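Local coordinates for protein allantoicase (Saccharomyces cerevisiae, PDB 1O59) that hydrolyses allantoate to (S)-ureidoglycolate and urea, a step in the use of purines as a secondary nitrogen source, at residues N284-I289 with L339-D344; D209-C214 with N232-G237; V276-F281 with K322-E327. All coordinates share one frame; numbering follows the deposited sequence.

Contact 1 (N284-I289 with L339-D344); sequences NFPQFI and LTIIPD
I342 O takes two N-H groups, from Q287 and F288. Q287 N lies 2.9 Å from I342 O, nearly in line with the C=O bond. F288 N is 3.2 Å from the same I342 O, at a C=O...N angle of 144°. Two successive residues facing one partner make a classic beta bulge. I342 N answers with a 3.0 Å bond to F288 O, which makes F288 and I342 an antiparallel hydrogen-bonded pair. I289 and I341 form the non-hydrogen-bonded pair next to it, with I289 CA 3.2 Å from T340 O in a CA-H...O contact.

Side chains meet on both faces. F288 CB touches I342 CD1 at 4.1 Å. I342 CG2 sits at the edge of the F288 ring, near its plane, while the end of that side chain leads away from 339-344. On the face of I289 and I341, the CG2 methyls of I289 and I341 are 4.1 Å apart. P286 CG packs 3.7 Å from I341 CB.

Further out, W246 and V347 lie against I341. K315 makes a cation-pi contact with the F288 ring. P286 O accepts from T318 OG1, and D344 OD2 bonds S251 OG.

Polar pairing here is the work of the backbone, while the side chains across the contact meet mostly through carbon. With two N-H donors on it, I342 O is likely to fix the bulge at the start of strand 288-294.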
loop_
_atom_site.group_PDB
_atom_site.type_symbol
_atom_site.label_atom_id
_atom_site.label_comp_id
_atom_site.label_asym_id
_atom_site.label_seq_id
_atom_site.Cartn_x
_atom_site.Cartn_y
_atom_site.Cartn_z
ATOM N N ASN A 284 -15.631 -18.043 -6.436
ATOM C CA ASN A 284 -14.390 -18.334 -5.684
ATOM C C ASN A 284 -14.319 -17.687 -4.295
ATOM O O ASN A 284 -13.253 -17.477 -3.757
ATOM C CB ASN A 284 -13.144 -17.923 -6.496
ATOM C CG ASN A 284 -13.207 -16.475 -7.036
ATOM O OD1 ASN A 284 -14.193 -15.772 -6.872
ATOM N ND2 ASN A 284 -12.139 -16.050 -7.696
ATOM N N PHE A 285 -15.473 -17.376 -3.726
ATOM C CA PHE A 285 -15.589 -16.810 -2.382
ATOM C C PHE A 285 -15.329 -17.943 -1.444
ATOM O O PHE A 285 -15.481 -19.082 -1.834
ATOM C CB PHE A 285 -17.017 -16.199 -2.155
ATOM C CG PHE A 285 -18.150 -17.140 -2.450
ATOM C CD1 PHE A 285 -18.689 -17.233 -3.746
ATOM C CD2 PHE A 285 -18.710 -17.902 -1.444
ATOM C CE1 PHE A 285 -19.751 -18.081 -4.019
ATOM C CE2 PHE A 285 -19.787 -18.762 -1.705
ATOM C CZ PHE A 285 -20.298 -18.862 -2.984
ATOM N N PRO A 286 -14.908 -17.691 -0.220
ATOM C CA PRO A 286 -14.627 -18.832 0.672
ATOM C C PRO A 286 -15.905 -19.558 1.019
ATOM O O PRO A 286 -16.992 -18.991 0.903
ATOM C CB PRO A 286 -14.006 -18.197 1.898
ATOM C CG PRO A 286 -13.620 -16.831 1.449
ATOM C CD PRO A 286 -14.621 -16.403 0.427
ATOM N N GLN A 287 -15.783 -20.818 1.397
ATOM C CA GLN A 287 -16.945 -21.552 1.822
ATOM C C GLN A 287 -17.329 -21.138 3.235
ATOM O O GLN A 287 -18.513 -21.051 3.544
ATOM C CB GLN A 287 -16.665 -23.045 1.747
ATOM C CG GLN A 287 -17.815 -23.879 2.135
ATOM C CD GLN A 287 -17.528 -25.306 1.962
ATOM O OE1 GLN A 287 -16.367 -25.715 1.953
ATOM N NE2 GLN A 287 -18.574 -26.087 1.789
ATOM N N PHE A 288 -16.317 -20.892 4.078
ATOM C CA PHE A 288 -16.517 -20.393 5.436
ATOM C C PHE A 288 -15.430 -19.434 5.774
ATOM O O PHE A 288 -14.421 -19.377 5.078
ATOM C CB PHE A 288 -16.401 -21.500 6.480
ATOM C CG PHE A 288 -17.379 -22.619 6.321
ATOM C CD1 PHE A 288 -18.694 -22.480 6.758
ATOM C CD2 PHE A 288 -16.973 -23.838 5.793
ATOM C CE1 PHE A 288 -19.593 -23.522 6.653
ATOM C CE2 PHE A 288 -17.872 -24.889 5.673
ATOM C CZ PHE A 288 -19.182 -24.718 6.104
ATOM N N ILE A 289 -15.623 -18.705 6.878
ATOM C CA ILE A 289 -14.571 -17.856 7.469
ATOM C C ILE A 289 -14.610 -17.906 8.999
ATOM O O ILE A 289 -15.608 -18.253 9.599
ATOM C CB ILE A 289 -14.641 -16.345 6.973
ATOM C CG1 ILE A 289 -15.890 -15.637 7.494
ATOM C CG2 ILE A 289 -14.555 -16.222 5.450
ATOM C CD1 ILE A 289 -15.716 -14.951 8.814
ATOM N N LEU A 339 -7.828 -13.332 9.918
ATOM C CA LEU A 339 -8.971 -13.726 9.110
ATOM C C LEU A 339 -8.573 -15.037 8.479
ATOM O O LEU A 339 -7.496 -15.146 7.935
ATOM C CB LEU A 339 -9.278 -12.665 8.035
ATOM C CG LEU A 339 -10.164 -13.123 6.858
ATOM C CD1 LEU A 339 -11.604 -13.479 7.313
ATOM C CD2 LEU A 339 -10.180 -12.041 5.742
ATOM N N THR A 340 -9.436 -16.031 8.588
ATOM C CA THR A 340 -9.158 -17.363 8.107
ATOM C C THR A 340 -10.260 -17.639 7.120
ATOM O O THR A 340 -11.444 -17.396 7.426
ATOM C CB THR A 340 -9.179 -18.392 9.257
ATOM O OG1 THR A 340 -8.144 -18.116 10.238
ATOM C CG2 THR A 340 -8.847 -19.800 8.753
ATOM N N ILE A 341 -9.869 -18.061 5.918
ATOM C CA ILE A 341 -10.823 -18.412 4.856
ATOM C C ILE A 341 -10.672 -19.904 4.588
ATOM O O ILE A 341 -9.551 -20.448 4.660
ATOM C CB ILE A 341 -10.637 -17.552 3.574
ATOM C CG1 ILE A 341 -9.278 -17.773 2.884
ATOM C CG2 ILE A 341 -10.808 -16.064 3.898
ATOM C CD1 ILE A 341 -9.082 -16.903 1.646
ATOM N N ILE A 342 -11.799 -20.568 4.350
ATOM C CA ILE A 342 -11.827 -22.012 4.367
ATOM C C ILE A 342 -12.536 -22.500 3.127
ATOM O O ILE A 342 -13.639 -22.055 2.850
ATOM C CB ILE A 342 -12.547 -22.515 5.619
ATOM C CG1 ILE A 342 -11.764 -22.143 6.858
ATOM C CG2 ILE A 342 -12.689 -24.005 5.597
ATOM C CD1 ILE A 342 -12.650 -21.874 8.034
ATOM N N PRO A 343 -11.922 -23.428 2.390
ATOM C CA PRO A 343 -10.492 -23.776 2.481
ATOM C C PRO A 343 -9.531 -22.755 1.809
ATOM O O PRO A 343 -8.323 -22.775 2.030
ATOM C CB PRO A 343 -10.439 -25.108 1.735
ATOM C CG PRO A 343 -11.499 -24.948 0.657
ATOM C CD PRO A 343 -12.588 -24.085 1.245
ATOM N N ASP A 344 -10.103 -21.867 1.003
ATOM C CA ASP A 344 -9.383 -20.896 0.181
ATOM C C ASP A 344 -10.445 -19.981 -0.448
ATOM O O ASP A 344 -11.658 -20.111 -0.167
ATOM C CB ASP A 344 -8.564 -21.606 -0.914
ATOM C CG ASP A 344 -9.353 -22.698 -1.661
ATOM O OD1 ASP A 344 -10.350 -22.369 -2.330
ATOM O OD2 ASP A 344 -9.006 -23.914 -1.686
#

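Contact 2 (D209-C214 with N232-G237); sequences DLAYVC and NLLLPG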
loop_
_atom_site.group_PDB
_atom_site.type_symbol
_atom_site.label_atom_id
_atom_site.label_comp_id
_atom_site.label_asym_id
_atom_site.label_seq_id
_atom_site.Cartn_x
_atom_site.Cartn_y
_atom_site.Cartn_z
ATOM N N ASP A 209 -13.005 2.322 12.023
ATOM C CA ASP A 209 -12.550 1.060 11.481
ATOM C C ASP A 209 -11.078 0.865 11.878
ATOM O O ASP A 209 -10.156 1.414 11.270
ATOM C CB ASP A 209 -12.737 1.004 9.957
ATOM C CG ASP A 209 -12.432 -0.361 9.383
ATOM O OD1 ASP A 209 -11.927 -1.242 10.116
ATOM O OD2 ASP A 209 -12.643 -0.637 8.192
ATOM N N LEU A 210 -10.887 0.055 12.909
ATOM C CA LEU A 210 -9.580 -0.197 13.464
ATOM C C LEU A 210 -8.699 -0.913 12.473
ATOM O O LEU A 210 -7.485 -0.885 12.611
ATOM C CB LEU A 210 -9.694 -1.040 14.744
ATOM C CG LEU A 210 -10.475 -0.363 15.872
ATOM C CD1 LEU A 210 -10.795 -1.345 16.964
ATOM C CD2 LEU A 210 -9.716 0.855 16.418
ATOM N N ALA A 211 -9.311 -1.550 11.480
ATOM C CA ALA A 211 -8.578 -2.289 10.456
ATOM C C ALA A 211 -8.361 -1.518 9.155
ATOM O O ALA A 211 -7.775 -2.044 8.201
ATOM C CB ALA A 211 -9.307 -3.575 10.173
ATOM N N TYR A 212 -8.813 -0.274 9.100
ATOM C CA TYR A 212 -8.665 0.530 7.882
ATOM C C TYR A 212 -7.231 1.048 7.709
ATOM O O TYR A 212 -6.586 1.485 8.670
ATOM C CB TYR A 212 -9.630 1.713 7.981
ATOM C CG TYR A 212 -9.892 2.533 6.761
ATOM C CD1 TYR A 212 -10.001 1.958 5.499
ATOM C CD2 TYR A 212 -10.125 3.906 6.885
ATOM C CE1 TYR A 212 -10.324 2.747 4.384
ATOM C CE2 TYR A 212 -10.431 4.690 5.798
ATOM C CZ TYR A 212 -10.542 4.107 4.549
ATOM O OH TYR A 212 -10.827 4.905 3.466
ATOM N N VAL A 213 -6.769 1.070 6.472
ATOM C CA VAL A 213 -5.425 1.460 6.193
ATOM C C VAL A 213 -5.142 2.907 6.610
ATOM O O VAL A 213 -4.034 3.212 7.107
ATOM C CB VAL A 213 -5.023 1.196 4.688
ATOM C CG1 VAL A 213 -5.814 2.050 3.695
ATOM C CG2 VAL A 213 -3.503 1.420 4.502
ATOM N N CYS A 214 -6.129 3.783 6.421
ATOM C CA CYS A 214 -5.976 5.177 6.786
ATOM C C CYS A 214 -5.997 5.409 8.280
ATOM O O CYS A 214 -5.748 6.518 8.729
ATOM C CB CYS A 214 -7.095 6.016 6.203
ATOM S SG CYS A 214 -7.242 5.888 4.422
ATOM N N ASN A 232 -4.830 -5.354 0.221
ATOM C CA ASN A 232 -6.048 -4.905 -0.391
ATOM C C ASN A 232 -7.238 -5.024 0.548
ATOM O O ASN A 232 -8.271 -4.414 0.299
ATOM C CB ASN A 232 -6.336 -5.678 -1.685
ATOM C CG ASN A 232 -5.378 -5.317 -2.818
ATOM O OD1 ASN A 232 -4.706 -4.272 -2.755
ATOM N ND2 ASN A 232 -5.310 -6.174 -3.864
ATOM N N LEU A 233 -7.112 -5.813 1.609
ATOM C CA LEU A 233 -8.227 -6.028 2.553
ATOM C C LEU A 233 -8.663 -4.774 3.319
ATOM O O LEU A 233 -9.758 -4.725 3.850
ATOM C CB LEU A 233 -7.834 -7.068 3.589
ATOM C CG LEU A 233 -7.745 -8.514 3.075
ATOM C CD1 LEU A 233 -7.112 -9.369 4.164
ATOM C CD2 LEU A 233 -9.126 -9.076 2.649
ATOM N N LEU A 234 -7.759 -3.790 3.391
ATOM C CA LEU A 234 -7.886 -2.669 4.274
ATOM C C LEU A 234 -8.136 -1.384 3.488
ATOM O O LEU A 234 -8.093 -0.279 4.041
ATOM C CB LEU A 234 -6.591 -2.567 5.095
ATOM C CG LEU A 234 -5.990 -3.884 5.598
ATOM C CD1 LEU A 234 -4.672 -3.676 6.286
ATOM C CD2 LEU A 234 -6.928 -4.627 6.565
ATOM N N LEU A 235 -8.416 -1.513 2.199
ATOM C CA LEU A 235 -8.502 -0.339 1.338
ATOM C C LEU A 235 -9.859 0.370 1.411
ATOM O O LEU A 235 -10.848 -0.202 1.807
ATOM C CB LEU A 235 -8.224 -0.734 -0.121
ATOM C CG LEU A 235 -6.811 -1.249 -0.405
ATOM C CD1 LEU A 235 -6.731 -1.621 -1.872
ATOM C CD2 LEU A 235 -5.760 -0.201 -0.053
ATOM N N PRO A 236 -9.913 1.599 0.951
ATOM C CA PRO A 236 -11.194 2.265 0.825
ATOM C C PRO A 236 -12.043 1.593 -0.258
ATOM O O PRO A 236 -11.491 1.001 -1.216
ATOM C CB PRO A 236 -10.844 3.716 0.405
ATOM C CG PRO A 236 -9.345 3.843 0.454
ATOM C CD PRO A 236 -8.793 2.423 0.462
ATOM N N GLY A 237 -13.368 1.712 -0.105
ATOM C CA GLY A 237 -14.303 1.249 -1.095
ATOM C C GLY A 237 -14.456 -0.245 -1.135
ATOM O O GLY A 237 -13.813 -0.996 -0.402
#
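V213 and L234 supply the polar link between these two loops. V213 N donates to L234 O at 3.1 Å, with an N-H...O angle of 159°. Two further bonds shape the 209-214 loop from within. A211 N donates to D209 OD1 at 3.0 Å, an Asx turn, and meets that oxygen from above the carboxylate plane. Y212 N reaches D209 O at 3.1 Å and closes a type I turn. D209 OD1 also accepts from V352 N.

The remaining contacts are packing. L234 CD2 lies 3.2 Å from A211 O, and V213 CB is 4.1 Å from L234 CB. Y212 CB points away from 232-237, but the end of the side chain comes back and crosses P236 at about a right angle. Y212 OH is 3.3 Å from P236 CB, and Y212 CE1 lies 3.6 Å from P236 N. An alanine in place of Y212 would probably open a gap beside P236, which would lose the ring edge and hydroxyl packed against it.

V213 and L235 both touch L42, from the N-terminal part of the chain. L234 packs on I262 of strand 258-263. The contact thus joins an Asx and type I turn after strand 208-209 to the loop after strand 227-228. Segment 232-237 belongs to the second allantoicase repeat, of the galactose-binding-domain clan.

Contact 3 (V276-F281 with K322-E327); sequences VDTAHF and KEHVYE
V276 and H324 form an antiparallel hydrogen-bonded pair in a sheet of the second allantoicase repeat, a beta-sandwich fold. V276 N donates to H324 O at 2.9 Å. In return V276 O is gripped twice by one residue. H324 N lies 2.7 Å from V276 O, and H324 ND1 is 2.9 Å from V276 O. The two donors come from opposite faces of the carbonyl plane. The imidazole bond lies in the plane of the ring, 1° out of it. H324 CG is anti to the carbonyl carbon (chi1 -54°), and the turn of the ring about CB-CG then brings ND1 to V276 O. NE2, on the far side of the ring, is hydrogen-bonded to G319 N, so the ring is held at both nitrogens. V276 also packs CG2 against the edge of the Y326 ring, 4.0 Å from CE2.

Just beyond the paired strand residues, K322 and T278 exchange two hydrogen bonds. T278 N donates to K322 O at 2.9 Å from above the carbonyl plane. K322 N meets T278 OG1 at 3.0 Å in an almost straight bond (178°). That hydroxyl is also bonded to G319 O. The K322 side chain lays CG over one face of H324, toward the rim.

The other face of the sheet carries D277 and E323. R238 forms a salt bridge with D277 OD1. One water donates to D277 OD2 at 3.1 Å and to E323 OE1 at 3.3 Å.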
loop_
_atom_site.group_PDB
_atom_site.type_symbol
_atom_site.label_atom_id
_atom_site.label_comp_id
_atom_site.label_asym_id
_atom_site.label_seq_id
_atom_site.Cartn_x
_atom_site.Cartn_y
_atom_site.Cartn_z
ATOM N N VAL A 276 -16.908 -8.823 6.727
ATOM C CA VAL A 276 -16.118 -9.538 5.739
ATOM C C VAL A 276 -16.860 -9.448 4.401
ATOM O O VAL A 276 -18.010 -9.896 4.264
ATOM C CB VAL A 276 -15.892 -10.974 6.186
ATOM C CG1 VAL A 276 -15.082 -11.740 5.190
ATOM C CG2 VAL A 276 -15.184 -10.985 7.491
ATOM N N ASP A 277 -16.180 -8.837 3.433
ATOM C CA ASP A 277 -16.760 -8.480 2.150
ATOM C C ASP A 277 -16.154 -9.286 1.017
ATOM O O ASP A 277 -14.946 -9.209 0.759
ATOM C CB ASP A 277 -16.503 -7.001 1.909
ATOM C CG ASP A 277 -17.288 -6.439 0.754
ATOM O OD1 ASP A 277 -18.043 -7.160 0.029
ATOM O OD2 ASP A 277 -17.232 -5.220 0.546
ATOM N N THR A 278 -16.998 -10.063 0.346
ATOM C CA THR A 278 -16.588 -10.876 -0.812
ATOM C C THR A 278 -16.995 -10.255 -2.153
ATOM O O THR A 278 -17.145 -10.956 -3.133
ATOM C CB THR A 278 -17.206 -12.269 -0.690
ATOM O OG1 THR A 278 -18.623 -12.162 -0.491
ATOM C CG2 THR A 278 -16.677 -12.989 0.570
ATOM N N ALA A 279 -17.189 -8.938 -2.172
ATOM C CA ALA A 279 -17.480 -8.182 -3.397
ATOM C C ALA A 279 -16.670 -8.711 -4.578
ATOM O O ALA A 279 -15.453 -8.890 -4.474
ATOM C CB ALA A 279 -17.214 -6.672 -3.199
ATOM N N HIS A 280 -17.377 -8.981 -5.672
ATOM C CA HIS A 280 -16.802 -9.503 -6.936
ATOM C C HIS A 280 -16.298 -10.927 -6.942
ATOM O O HIS A 280 -16.134 -11.474 -8.031
ATOM C CB HIS A 280 -15.750 -8.575 -7.555
ATOM C CG HIS A 280 -16.185 -7.149 -7.583
ATOM N ND1 HIS A 280 -17.277 -6.728 -8.306
ATOM C CD2 HIS A 280 -15.734 -6.065 -6.912
ATOM C CE1 HIS A 280 -17.453 -5.429 -8.113
ATOM N NE2 HIS A 280 -16.518 -5.001 -7.282
ATOM N N PHE A 281 -16.135 -11.552 -5.784
ATOM C CA PHE A 281 -15.800 -12.982 -5.748
ATOM C C PHE A 281 -17.058 -13.841 -5.792
ATOM O O PHE A 281 -17.770 -14.010 -4.802
ATOM C CB PHE A 281 -14.936 -13.304 -4.547
ATOM C CG PHE A 281 -13.649 -12.563 -4.556
ATOM C CD1 PHE A 281 -12.592 -13.005 -5.345
ATOM C CD2 PHE A 281 -13.507 -11.360 -3.841
ATOM C CE1 PHE A 281 -11.388 -12.298 -5.389
ATOM C CE2 PHE A 281 -12.287 -10.648 -3.866
ATOM C CZ PHE A 281 -11.234 -11.111 -4.639
ATOM N N LYS A 322 -20.744 -10.237 -1.211
ATOM C CA LYS A 322 -21.533 -9.562 -0.184
ATOM C C LYS A 322 -20.724 -9.175 1.043
ATOM O O LYS A 322 -19.685 -9.775 1.349
ATOM C CB LYS A 322 -22.754 -10.391 0.230
ATOM C CG LYS A 322 -22.467 -11.599 1.080
ATOM C CD LYS A 322 -23.742 -12.247 1.689
ATOM C CE LYS A 322 -24.310 -11.414 2.874
ATOM N NZ LYS A 322 -25.156 -12.185 3.891
ATOM N N GLU A 323 -21.236 -8.141 1.713
ATOM C CA GLU A 323 -20.764 -7.733 2.998
ATOM C C GLU A 323 -21.460 -8.573 4.056
ATOM O O GLU A 323 -22.683 -8.475 4.253
ATOM C CB GLU A 323 -21.059 -6.262 3.224
ATOM C CG GLU A 323 -20.402 -5.303 2.240
ATOM C CD GLU A 323 -20.590 -3.849 2.678
ATOM O OE1 GLU A 323 -19.796 -3.393 3.536
ATOM O OE2 GLU A 323 -21.548 -3.167 2.194
ATOM N N HIS A 324 -20.677 -9.429 4.707
ATOM C CA HIS A 324 -21.133 -10.219 5.860
ATOM C C HIS A 324 -20.818 -9.446 7.131
ATOM O O HIS A 324 -19.680 -9.095 7.364
ATOM C CB HIS A 324 -20.422 -11.572 5.908
ATOM C CG HIS A 324 -20.538 -12.367 4.646
ATOM N ND1 HIS A 324 -19.724 -12.150 3.556
ATOM C CD2 HIS A 324 -21.351 -13.396 4.315
ATOM C CE1 HIS A 324 -20.040 -13.012 2.607
ATOM N NE2 HIS A 324 -21.028 -13.777 3.038
ATOM N N VAL A 325 -21.834 -9.198 7.935
ATOM C CA VAL A 325 -21.732 -8.335 9.105
ATOM C C VAL A 325 -21.922 -9.159 10.388
ATOM O O VAL A 325 -23.003 -9.683 10.651
ATOM C CB VAL A 325 -22.822 -7.204 9.066
ATOM C CG1 VAL A 325 -22.772 -6.344 10.352
ATOM C CG2 VAL A 325 -22.673 -6.357 7.796
ATOM N N TYR A 326 -20.856 -9.245 11.181
ATOM C CA TYR A 326 -20.872 -9.955 12.452
ATOM C C TYR A 326 -20.904 -8.934 13.577
ATOM O O TYR A 326 -19.963 -8.178 13.772
ATOM C CB TYR A 326 -19.657 -10.880 12.549
ATOM C CG TYR A 326 -19.565 -11.764 11.340
ATOM C CD1 TYR A 326 -20.478 -12.788 11.125
ATOM C CD2 TYR A 326 -18.626 -11.518 10.361
ATOM C CE1 TYR A 326 -20.406 -13.581 9.986
ATOM C CE2 TYR A 326 -18.545 -12.290 9.212
ATOM C CZ TYR A 326 -19.417 -13.324 9.023
ATOM O OH TYR A 326 -19.284 -14.087 7.877
ATOM N N GLU A 327 -22.010 -8.894 14.299
ATOM C CA GLU A 327 -22.095 -8.015 15.457
ATOM C C GLU A 327 -21.491 -8.725 16.650
ATOM O O GLU A 327 -21.870 -9.828 16.980
ATOM C CB GLU A 327 -23.516 -7.497 15.672
ATOM C CG GLU A 327 -23.725 -6.207 14.851
ATOM C CD GLU A 327 -25.137 -6.006 14.301
ATOM O OE1 GLU A 327 -26.109 -6.448 14.973
ATOM O OE2 GLU A 327 -25.273 -5.373 13.207
HETATM O O HOH W 1 -16.785 -2.759 2.398
#

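All three contacts lie in the C-terminal half of the chain. Contact 2 comes first along the sequence and closes before the others open. Contacts 1 and 3 interleave: 276-281, 284-289, 322-327, then 339-344. Their centres are 12 Å apart and they touch. Strands 270-277 and 323-331 of contact 3 belong to one sheet, and strands 288-294 and 336-342 of contact 1 to another. I289 CG1 packs 3.8 Å from Y326 OH, so the two sheets of one repeat meet here. Contact 2 lies 19 Å from contact 1 and 14 Å from contact 3, centre to centre. Nearer the chain's centre, it probably lies toward the boundary with the N-terminal half, since V213 and L235 touch L42.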